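Long-range contacts in shikimate dehydrogenase (Thermotoga maritima, PDB 3U62), which probably catalyses the reversible NADPH-linked reduction of 3-dehydroshikimate to shikimate, a step in the biosynthesis of chorismate and the aromatic amino acids: residues L18-A26 with D240-V251; V185-L193 with L206-V215. All coordinates share one frame; numbering follows the deposited sequence.

Contact 1 (L18-A26 with D240-V251)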
loop_
_atom_site.group_PDB
_atom_site.type_symbol
_atom_site.label_atom_id
_atom_site.label_comp_id
_atom_site.label_asym_id
_atom_site.label_seq_id
_atom_site.Cartn_x
_atom_site.Cartn_y
_atom_site.Cartn_z
ATOM N N LEU A 18 -10.430 -6.529 -12.059
ATOM C CA LEU A 18 -9.383 -7.548 -12.041
ATOM C C LEU A 18 -9.797 -8.822 -11.311
ATOM O O LEU A 18 -9.623 -9.919 -11.846
ATOM C CB LEU A 18 -8.078 -6.987 -11.470
ATOM C CG LEU A 18 -7.247 -6.145 -12.444
ATOM C CD1 LEU A 18 -6.317 -5.221 -11.677
ATOM C CD2 LEU A 18 -6.459 -7.030 -13.417
ATOM N N TYR A 19 -10.341 -8.684 -10.103
ATOM C CA TYR A 19 -10.800 -9.851 -9.351
ATOM C C TYR A 19 -11.954 -10.561 -10.062
ATOM O O TYR A 19 -11.987 -11.792 -10.103
ATOM C CB TYR A 19 -11.204 -9.476 -7.925
ATOM C CG TYR A 19 -10.052 -9.164 -6.990
ATOM C CD1 TYR A 19 -9.561 -7.864 -6.871
ATOM C CD2 TYR A 19 -9.472 -10.161 -6.204
ATOM C CE1 TYR A 19 -8.513 -7.564 -6.006
ATOM C CE2 TYR A 19 -8.420 -9.871 -5.334
ATOM C CZ TYR A 19 -7.948 -8.571 -5.241
ATOM O OH TYR A 19 -6.913 -8.273 -4.385
ATOM N N ASN A 20 -12.887 -9.793 -10.623
ATOM C CA ASN A 20 -14.012 -10.371 -11.362
ATOM C C ASN A 20 -13.593 -11.107 -12.631
ATOM O O ASN A 20 -14.157 -12.158 -12.952
ATOM C CB ASN A 20 -15.072 -9.315 -11.678
ATOM C CG ASN A 20 -15.890 -8.929 -10.461
ATOM O OD1 ASN A 20 -16.303 -9.782 -9.676
ATOM N ND2 ASN A 20 -16.135 -7.633 -10.301
ATOM N N GLU A 21 -12.616 -10.554 -13.354
ATOM C CA GLU A 21 -12.055 -11.232 -14.525
ATOM C C GLU A 21 -11.350 -12.517 -14.092
ATOM O O GLU A 21 -11.468 -13.551 -14.750
ATOM C CB GLU A 21 -11.083 -10.322 -15.287
ATOM C CG GLU A 21 -10.582 -10.905 -16.617
ATOM C CD GLU A 21 -9.495 -10.069 -17.285
ATOM O OE1 GLU A 21 -8.999 -9.093 -16.673
ATOM O OE2 GLU A 21 -9.130 -10.391 -18.438
ATOM N N TYR A 22 -10.625 -12.431 -12.977
ATOM C CA TYR A 22 -9.917 -13.569 -12.402
ATOM C C TYR A 22 -10.879 -14.695 -12.015
ATOM O O TYR A 22 -10.644 -15.856 -12.362
ATOM C CB TYR A 22 -9.085 -13.121 -11.194
ATOM C CG TYR A 22 -8.572 -14.252 -10.336
ATOM C CD1 TYR A 22 -7.384 -14.906 -10.653
ATOM C CD2 TYR A 22 -9.275 -14.666 -9.206
ATOM C CE1 TYR A 22 -6.912 -15.949 -9.869
ATOM C CE2 TYR A 22 -8.813 -15.707 -8.416
ATOM C CZ TYR A 22 -7.632 -16.342 -8.753
ATOM O OH TYR A 22 -7.163 -17.372 -7.977
ATOM N N PHE A 23 -11.949 -14.349 -11.299
ATOM C CA PHE A 23 -12.953 -15.334 -10.894
ATOM C C PHE A 23 -13.590 -16.014 -12.103
ATOM O O PHE A 23 -13.764 -17.234 -12.107
ATOM C CB PHE A 23 -14.043 -14.712 -10.010
ATOM C CG PHE A 23 -13.548 -14.198 -8.681
ATOM C CD1 PHE A 23 -14.088 -13.037 -8.135
ATOM C CD2 PHE A 23 -12.551 -14.868 -7.975
ATOM C CE1 PHE A 23 -13.646 -12.549 -6.909
ATOM C CE2 PHE A 23 -12.098 -14.383 -6.751
ATOM C CZ PHE A 23 -12.648 -13.224 -6.215
ATOM N N LYS A 24 -13.930 -15.223 -13.121
ATOM C CA LYS A 24 -14.548 -15.750 -14.336
ATOM C C LYS A 24 -13.612 -16.699 -15.085
ATOM O O LYS A 24 -14.032 -17.776 -15.514
ATOM C CB LYS A 24 -15.021 -14.620 -15.259
ATOM C CG LYS A 24 -15.891 -15.096 -16.419
ATOM C CD LYS A 24 -16.312 -13.951 -17.324
ATOM C CE LYS A 24 -17.005 -14.470 -18.577
ATOM N NZ LYS A 24 -17.545 -13.359 -19.417
ATOM N N ARG A 25 -12.351 -16.295 -15.234
ATOM C CA ARG A 25 -11.344 -17.111 -15.912
ATOM C C ARG A 25 -11.059 -18.416 -15.158
ATOM O O ARG A 25 -10.775 -19.446 -15.774
ATOM C CB ARG A 25 -10.061 -16.294 -16.122
ATOM C CG ARG A 25 -8.906 -17.026 -16.802
ATOM C CD ARG A 25 -9.229 -17.443 -18.230
ATOM N NE ARG A 25 -8.159 -18.262 -18.794
ATOM C CZ ARG A 25 -8.020 -19.571 -18.592
ATOM N NH1 ARG A 25 -8.889 -20.240 -17.842
ATOM N NH2 ARG A 25 -7.006 -20.218 -19.148
ATOM N N ALA A 26 -11.153 -18.367 -13.830
ATOM C CA ALA A 26 -10.913 -19.541 -12.991
ATOM C C ALA A 26 -12.136 -20.456 -12.868
ATOM O O ALA A 26 -12.039 -21.556 -12.313
ATOM C CB ALA A 26 -10.420 -19.115 -11.610
ATOM N N ASP A 240 -5.422 -19.398 -7.545
ATOM C CA ASP A 240 -5.064 -20.249 -8.671
ATOM C C ASP A 240 -3.888 -19.559 -9.350
ATOM O O ASP A 240 -4.060 -18.510 -9.979
ATOM C CB ASP A 240 -6.258 -20.376 -9.626
ATOM C CG ASP A 240 -6.008 -21.345 -10.776
ATOM O OD1 ASP A 240 -4.969 -21.229 -11.464
ATOM O OD2 ASP A 240 -6.868 -22.221 -11.005
ATOM N N GLU A 241 -2.698 -20.136 -9.206
ATOM C CA GLU A 241 -1.454 -19.488 -9.639
ATOM C C GLU A 241 -1.430 -19.123 -11.122
ATOM O O GLU A 241 -1.054 -18.004 -11.480
ATOM C CB GLU A 241 -0.239 -20.353 -9.280
ATOM C CG GLU A 241 1.110 -19.667 -9.509
ATOM C CD GLU A 241 2.294 -20.537 -9.122
ATOM O OE1 GLU A 241 2.299 -21.740 -9.465
ATOM O OE2 GLU A 241 3.228 -20.015 -8.478
ATOM N N GLU A 242 -1.832 -20.061 -11.975
ATOM C CA GLU A 242 -1.788 -19.850 -13.420
ATOM C C GLU A 242 -2.788 -18.798 -13.885
ATOM O O GLU A 242 -2.453 -17.941 -14.706
ATOM C CB GLU A 242 -2.002 -21.169 -14.164
ATOM C CG GLU A 242 -0.852 -22.156 -14.002
ATOM C CD GLU A 242 -1.191 -23.547 -14.502
ATOM O OE1 GLU A 242 -2.103 -23.679 -15.350
ATOM O OE2 GLU A 242 -0.543 -24.514 -14.050
ATOM N N VAL A 243 -4.008 -18.864 -13.356
ATOM C CA VAL A 243 -5.043 -17.887 -13.689
ATOM C C VAL A 243 -4.662 -16.505 -13.151
ATOM O O VAL A 243 -4.886 -15.492 -13.822
ATOM C CB VAL A 243 -6.443 -18.327 -13.175
ATOM C CG1 VAL A 243 -7.489 -17.243 -13.415
ATOM C CG2 VAL A 243 -6.873 -19.624 -13.848
ATOM N N PHE A 244 -4.075 -16.470 -11.955
ATOM C CA PHE A 244 -3.627 -15.211 -11.369
ATOM C C PHE A 244 -2.590 -14.515 -12.245
ATOM O O PHE A 244 -2.706 -13.319 -12.514
ATOM C CB PHE A 244 -3.069 -15.406 -9.957
ATOM C CG PHE A 244 -2.684 -14.122 -9.287
ATOM C CD1 PHE A 244 -3.650 -13.331 -8.680
ATOM C CD2 PHE A 244 -1.363 -13.683 -9.287
ATOM C CE1 PHE A 244 -3.310 -12.133 -8.064
ATOM C CE2 PHE A 244 -1.011 -12.483 -8.675
ATOM C CZ PHE A 244 -1.991 -11.706 -8.067
ATOM N N LYS A 245 -1.582 -15.266 -12.682
ATOM C CA LYS A 245 -0.525 -14.728 -13.535
ATOM C C LYS A 245 -1.072 -14.224 -14.869
ATOM O O LYS A 245 -0.617 -13.196 -15.382
ATOM C CB LYS A 245 0.568 -15.773 -13.773
ATOM C CG LYS A 245 1.442 -16.040 -12.561
ATOM C CD LYS A 245 2.483 -17.100 -12.862
ATOM C CE LYS A 245 3.330 -17.395 -11.636
ATOM N NZ LYS A 245 4.358 -18.438 -11.916
ATOM N N GLU A 246 -2.046 -14.945 -15.419
ATOM C CA GLU A 246 -2.666 -14.557 -16.681
ATOM C C GLU A 246 -3.468 -13.260 -16.550
ATOM O O GLU A 246 -3.317 -12.352 -17.370
ATOM C CB GLU A 246 -3.559 -15.684 -17.202
ATOM C CG GLU A 246 -4.144 -15.432 -18.584
ATOM C CD GLU A 246 -4.972 -16.594 -19.085
ATOM O OE1 GLU A 246 -6.170 -16.389 -19.377
ATOM O OE2 GLU A 246 -4.433 -17.718 -19.183
ATOM N N VAL A 247 -4.308 -13.178 -15.521
ATOM C CA VAL A 247 -5.222 -12.044 -15.358
ATOM C C VAL A 247 -4.546 -10.841 -14.695
ATOM O O VAL A 247 -4.559 -9.741 -15.247
ATOM C CB VAL A 247 -6.519 -12.450 -14.602
ATOM C CG1 VAL A 247 -7.393 -11.232 -14.309
ATOM C CG2 VAL A 247 -7.307 -13.481 -15.403
ATOM N N PHE A 248 -3.953 -11.054 -13.521
ATOM C CA PHE A 248 -3.315 -9.966 -12.780
ATOM C C PHE A 248 -1.968 -9.535 -13.363
ATOM O O PHE A 248 -1.487 -8.442 -13.063
ATOM C CB PHE A 248 -3.177 -10.315 -11.296
ATOM C CG PHE A 248 -4.427 -10.070 -10.498
ATOM C CD1 PHE A 248 -5.471 -10.991 -10.511
ATOM C CD2 PHE A 248 -4.562 -8.916 -9.730
ATOM C CE1 PHE A 248 -6.630 -10.769 -9.771
ATOM C CE2 PHE A 248 -5.719 -8.684 -8.989
ATOM C CZ PHE A 248 -6.754 -9.614 -9.008
ATOM N N GLY A 249 -1.367 -10.385 -14.193
ATOM C CA GLY A 249 -0.112 -10.050 -14.866
ATOM C C GLY A 249 -0.218 -8.828 -15.768
ATOM O O GLY A 249 0.801 -8.235 -16.136
ATOM N N GLU A 250 -1.452 -8.457 -16.118
ATOM C CA GLU A 250 -1.701 -7.291 -16.970
ATOM C C GLU A 250 -1.323 -5.964 -16.299
ATOM O O GLU A 250 -1.041 -4.981 -16.990
ATOM C CB GLU A 250 -3.156 -7.269 -17.475
ATOM C CG GLU A 250 -4.198 -6.800 -16.460
ATOM C CD GLU A 250 -5.618 -6.867 -17.000
ATOM O OE1 GLU A 250 -6.154 -7.997 -17.167
ATOM O OE2 GLU A 250 -6.210 -5.790 -17.248
ATOM N N VAL A 251 -1.309 -5.937 -14.965
ATOM C CA VAL A 251 -0.902 -4.734 -14.228
ATOM C C VAL A 251 0.607 -4.496 -14.307
ATOM O O VAL A 251 1.085 -3.407 -13.987
ATOM C CB VAL A 251 -1.360 -4.741 -12.735
ATOM C CG1 VAL A 251 -2.850 -5.026 -12.627
ATOM C CG2 VAL A 251 -0.550 -5.735 -11.898
#
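Tyr22 packs as a knob into a hole formed by Val243, Phe244, Val247 and Phe248. Through it the helix of 18-26, in the substrate-binding domain, meets the C-terminal helix 241-248. The short helix segments run in roughly opposing directions (137°), their axes 9.3 Å apart at closest approach. The Tyr22 side chain crosses that of Val243 at about a right angle, and its CD1 touches Val243 CG1 at 3.6 Å. Its CG lies anti to the backbone N (chi1 167°), which carries the hydroxyl to the start of the partner helix. There Tyr22 OH accepts from Asp240 N at 2.7 Å and also bonds Ile238 O. Val247 is the reciprocal knob, among Leu18, Glu21, Tyr22 and Arg25. Phe248 turns its edge to the face of Tyr19, a T-shaped pair. Leu18 CB lies over a face of Phe248, a CH-pi contact. Tyr19 OH is bonded by Asn232 on helix 222-235. Toward solvent, Glu21 OE1 and Glu250 OE1 lie 3.1 Å apart; these like charges probably repel, which may raise one pKa. Beside them Arg25 makes a salt bridge: its NE reaches Glu246 OE1 at 2.8 Å, on the syn side but 32° out of the carboxylate plane.

Contact 2 (V185-L193 with L206-V215)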
loop_
_atom_site.group_PDB
_atom_site.type_symbol
_atom_site.label_atom_id
_atom_site.label_comp_id
_atom_site.label_asym_id
_atom_site.label_seq_id
_atom_site.Cartn_x
_atom_site.Cartn_y
_atom_site.Cartn_z
ATOM N N VAL A 185 10.797 18.083 -3.257
ATOM C CA VAL A 185 12.127 17.481 -3.319
ATOM C C VAL A 185 12.799 17.826 -4.653
ATOM O O VAL A 185 12.177 17.741 -5.716
ATOM C CB VAL A 185 12.088 15.941 -3.048
ATOM C CG1 VAL A 185 11.202 15.206 -4.059
ATOM C CG2 VAL A 185 13.496 15.345 -3.009
ATOM N N SER A 186 14.064 18.230 -4.579
ATOM C CA SER A 186 14.803 18.732 -5.735
ATOM C C SER A 186 15.424 17.626 -6.581
ATOM O O SER A 186 15.576 16.490 -6.122
ATOM C CB SER A 186 15.904 19.694 -5.276
ATOM O OG SER A 186 16.821 19.033 -4.389
ATOM N N ASP A 187 15.784 17.976 -7.816
ATOM C CA ASP A 187 16.550 17.094 -8.696
ATOM C C ASP A 187 17.870 16.698 -8.045
ATOM O O ASP A 187 18.268 15.533 -8.096
ATOM C CB ASP A 187 16.834 17.783 -10.034
ATOM C CG ASP A 187 15.604 17.896 -10.916
ATOM O OD1 ASP A 187 14.492 17.552 -10.459
ATOM O OD2 ASP A 187 15.752 18.333 -12.077
ATOM N N ASP A 188 18.538 17.679 -7.436
ATOM C CA ASP A 188 19.808 17.464 -6.741
ATOM C C ASP A 188 19.699 16.397 -5.649
ATOM O O ASP A 188 20.601 15.573 -5.490
ATOM C CB ASP A 188 20.318 18.780 -6.143
ATOM C CG ASP A 188 21.636 18.618 -5.404
ATOM O OD1 ASP A 188 21.671 18.888 -4.184
ATOM O OD2 ASP A 188 22.637 18.215 -6.037
ATOM N N SER A 189 18.597 16.423 -4.901
ATOM C CA SER A 189 18.362 15.454 -3.832
ATOM C C SER A 189 17.983 14.072 -4.369
ATOM O O SER A 189 18.378 13.051 -3.800
ATOM C CB SER A 189 17.288 15.963 -2.868
ATOM O OG SER A 189 17.691 17.177 -2.248
ATOM N N LEU A 190 17.226 14.048 -5.465
ATOM C CA LEU A 190 16.763 12.797 -6.065
ATOM C C LEU A 190 17.837 12.064 -6.865
ATOM O O LEU A 190 17.858 10.832 -6.883
ATOM C CB LEU A 190 15.558 13.049 -6.979
ATOM C CG LEU A 190 14.215 13.473 -6.376
ATOM C CD1 LEU A 190 13.288 13.981 -7.469
ATOM C CD2 LEU A 190 13.561 12.329 -5.615
ATOM N N LYS A 191 18.715 12.821 -7.520
ATOM C CA LYS A 191 19.595 12.279 -8.569
ATOM C C LYS A 191 20.455 11.085 -8.163
ATOM O O LYS A 191 20.675 10.177 -8.967
ATOM C CB LYS A 191 20.475 13.384 -9.177
ATOM C CG LYS A 191 21.549 13.933 -8.242
ATOM C CD LYS A 191 22.365 15.029 -8.900
ATOM C CE LYS A 191 23.472 15.507 -7.970
ATOM N NZ LYS A 191 24.233 16.653 -8.545
ATOM N N ASN A 192 20.936 11.085 -6.922
ATOM C CA ASN A 192 21.853 10.050 -6.459
ATOM C C ASN A 192 21.199 8.955 -5.622
ATOM O O ASN A 192 21.896 8.114 -5.045
ATOM C CB ASN A 192 23.022 10.676 -5.696
ATOM C CG ASN A 192 23.996 11.392 -6.613
ATOM O OD1 ASN A 192 24.111 11.075 -7.799
ATOM N ND2 ASN A 192 24.715 12.362 -6.061
ATOM N N LEU A 193 19.870 8.963 -5.555
ATOM C CA LEU A 193 19.144 7.849 -4.958
ATOM C C LEU A 193 19.340 6.605 -5.819
ATOM O O LEU A 193 19.484 6.704 -7.042
ATOM C CB LEU A 193 17.650 8.162 -4.839
ATOM C CG LEU A 193 17.192 9.285 -3.900
ATOM C CD1 LEU A 193 15.734 9.614 -4.158
ATOM C CD2 LEU A 193 17.407 8.929 -2.433
ATOM N N LEU A 206 6.864 12.244 -9.403
ATOM C CA LEU A 206 8.041 11.684 -8.731
ATOM C C LEU A 206 8.713 10.588 -9.563
ATOM O O LEU A 206 9.933 10.603 -9.748
ATOM C CB LEU A 206 7.673 11.147 -7.340
ATOM C CG LEU A 206 8.758 10.424 -6.529
ATOM C CD1 LEU A 206 9.890 11.367 -6.126
ATOM C CD2 LEU A 206 8.154 9.760 -5.303
ATOM N N VAL A 207 7.907 9.649 -10.057
ATOM C CA VAL A 207 8.391 8.541 -10.883
ATOM C C VAL A 207 8.999 9.054 -12.192
ATOM O O VAL A 207 10.086 8.625 -12.588
ATOM C CB VAL A 207 7.258 7.511 -11.161
ATOM C CG1 VAL A 207 7.646 6.533 -12.263
ATOM C CG2 VAL A 207 6.899 6.756 -9.887
ATOM N N VAL A 208 8.292 9.978 -12.841
ATOM C CA VAL A 208 8.743 10.582 -14.096
ATOM C C VAL A 208 10.065 11.338 -13.911
ATOM O O VAL A 208 10.963 11.235 -14.751
ATOM C CB VAL A 208 7.648 11.501 -14.710
ATOM C CG1 VAL A 208 8.172 12.253 -15.931
ATOM C CG2 VAL A 208 6.416 10.684 -15.085
ATOM N N LYS A 209 10.177 12.081 -12.811
ATOM C CA LYS A 209 11.402 12.813 -12.483
ATOM C C LYS A 209 12.570 11.858 -12.249
ATOM O O LYS A 209 13.676 12.095 -12.741
ATOM C CB LYS A 209 11.187 13.687 -11.241
ATOM C CG LYS A 209 12.280 14.739 -11.001
ATOM C CD LYS A 209 11.845 16.127 -11.452
ATOM C CE LYS A 209 12.143 16.378 -12.928
ATOM N NZ LYS A 209 11.685 17.725 -13.368
ATOM N N ALA A 210 12.316 10.788 -11.497
ATOM C CA ALA A 210 13.328 9.776 -11.204
ATOM C C ALA A 210 13.891 9.153 -12.479
ATOM O O ALA A 210 15.091 8.882 -12.569
ATOM C CB ALA A 210 12.757 8.704 -10.294
ATOM N N ARG A 211 13.015 8.922 -13.458
ATOM C CA ARG A 211 13.419 8.391 -14.760
ATOM C C ARG A 211 14.301 9.368 -15.522
ATOM O O ARG A 211 15.305 8.966 -16.115
ATOM C CB ARG A 211 12.197 8.023 -15.600
ATOM C CG ARG A 211 11.538 6.728 -15.184
ATOM C CD ARG A 211 10.227 6.530 -15.904
ATOM N NE ARG A 211 9.468 5.420 -15.337
ATOM C CZ ARG A 211 8.160 5.246 -15.498
ATOM N NH1 ARG A 211 7.446 6.115 -16.208
ATOM N NH2 ARG A 211 7.557 4.204 -14.943
ATOM N N LYS A 212 13.921 10.645 -15.502
ATOM C CA LYS A 212 14.711 11.702 -16.129
ATOM C C LYS A 212 16.131 11.766 -15.564
ATOM O O LYS A 212 17.075 12.089 -16.287
ATOM C CB LYS A 212 14.027 13.063 -15.967
ATOM C CG LYS A 212 12.810 13.264 -16.855
ATOM C CD LYS A 212 12.266 14.678 -16.736
ATOM C CE LYS A 212 11.023 14.862 -17.589
ATOM N NZ LYS A 212 10.387 16.191 -17.368
ATOM N N LEU A 213 16.270 11.447 -14.278
ATOM C CA LEU A 213 17.554 11.560 -13.582
ATOM C C LEU A 213 18.372 10.264 -13.577
ATOM O O LEU A 213 19.526 10.253 -13.139
ATOM C CB LEU A 213 17.344 12.076 -12.152
ATOM C CG LEU A 213 16.699 13.462 -12.008
ATOM C CD1 LEU A 213 16.259 13.702 -10.571
ATOM C CD2 LEU A 213 17.629 14.575 -12.483
ATOM N N GLY A 214 17.772 9.180 -14.064
ATOM C CA GLY A 214 18.469 7.904 -14.211
ATOM C C GLY A 214 18.662 7.116 -12.929
ATOM O O GLY A 214 19.664 6.407 -12.781
ATOM N N VAL A 215 17.712 7.243 -12.004
ATOM C CA VAL A 215 17.723 6.470 -10.761
ATOM C C VAL A 215 17.677 4.977 -11.103
ATOM O O VAL A 215 16.850 4.550 -11.912
ATOM C CB VAL A 215 16.547 6.870 -9.829
ATOM C CG1 VAL A 215 16.440 5.932 -8.632
ATOM C CG2 VAL A 215 16.708 8.307 -9.358
HETATM O O HOH W 1 21.220 9.008 -11.381
#
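Lys209 lies across Leu190 and Asp187, on the flank of the Rossmann-type NADP-binding domain. Its CB leaves helix 205-213 toward the short helix 187-190. CG meets Leu190 CD1 at 3.8 Å. The chain then bends at chi2 (101°) and again at chi3, and these bends take it across the Asp187 side chain. CD comes within 3.2 Å of Asp187 OD1, and CE follows at 3.6 Å from that same oxygen. The tip, NZ, stays 4.0 Å from Asp187 OD1, too far for a salt bridge, though the opposite charges probably attract. Cut back to alanine, this residue would probably leave Asp187 without its nearby positive charge and take the CG contact from Leu190 CD1. Leu213 lies one turn further on. Its CD1 packs on Leu190 CB at 3.7 Å and touches Asp187 O. No direct hydrogen bond crosses the contact, but a water donates to both Lys191 O and Leu213 O. Gly214 ends the helix in a Schellman motif, and Val215 CG1 then packs against Leu193 O. Leu190 CD2 reaches Leu206 CD1, and both leucines rest on Leu170 of strand 169-172. Leu206 and Ala210 also touch Val196 of strand 195-198, which seats helix 205-213 against the parallel sheet.

In the fold
Contacts 1 and 2 belong to different parts of the two-domain enzyme. Their centres are 34 Å apart and their nearest atoms about 10 Å. Contact 2 is nested along the chain inside the loop closed by contact 1. It is local, with 12 residues between its segments, and joins two helices beside the parallel six-stranded sheet of the nucleotide-binding domain. Contact 1 spans 213 residues. It brings the C-terminal helix back to helix 15-26 of the substrate-binding domain, so this domain is completed by both ends of the chain. Val251 lies beside Tyr201, predicted to bind shikimate. The side chain of Leu206 in contact 2 is about 9 Å from that of Val199, predicted to bind NADP(+).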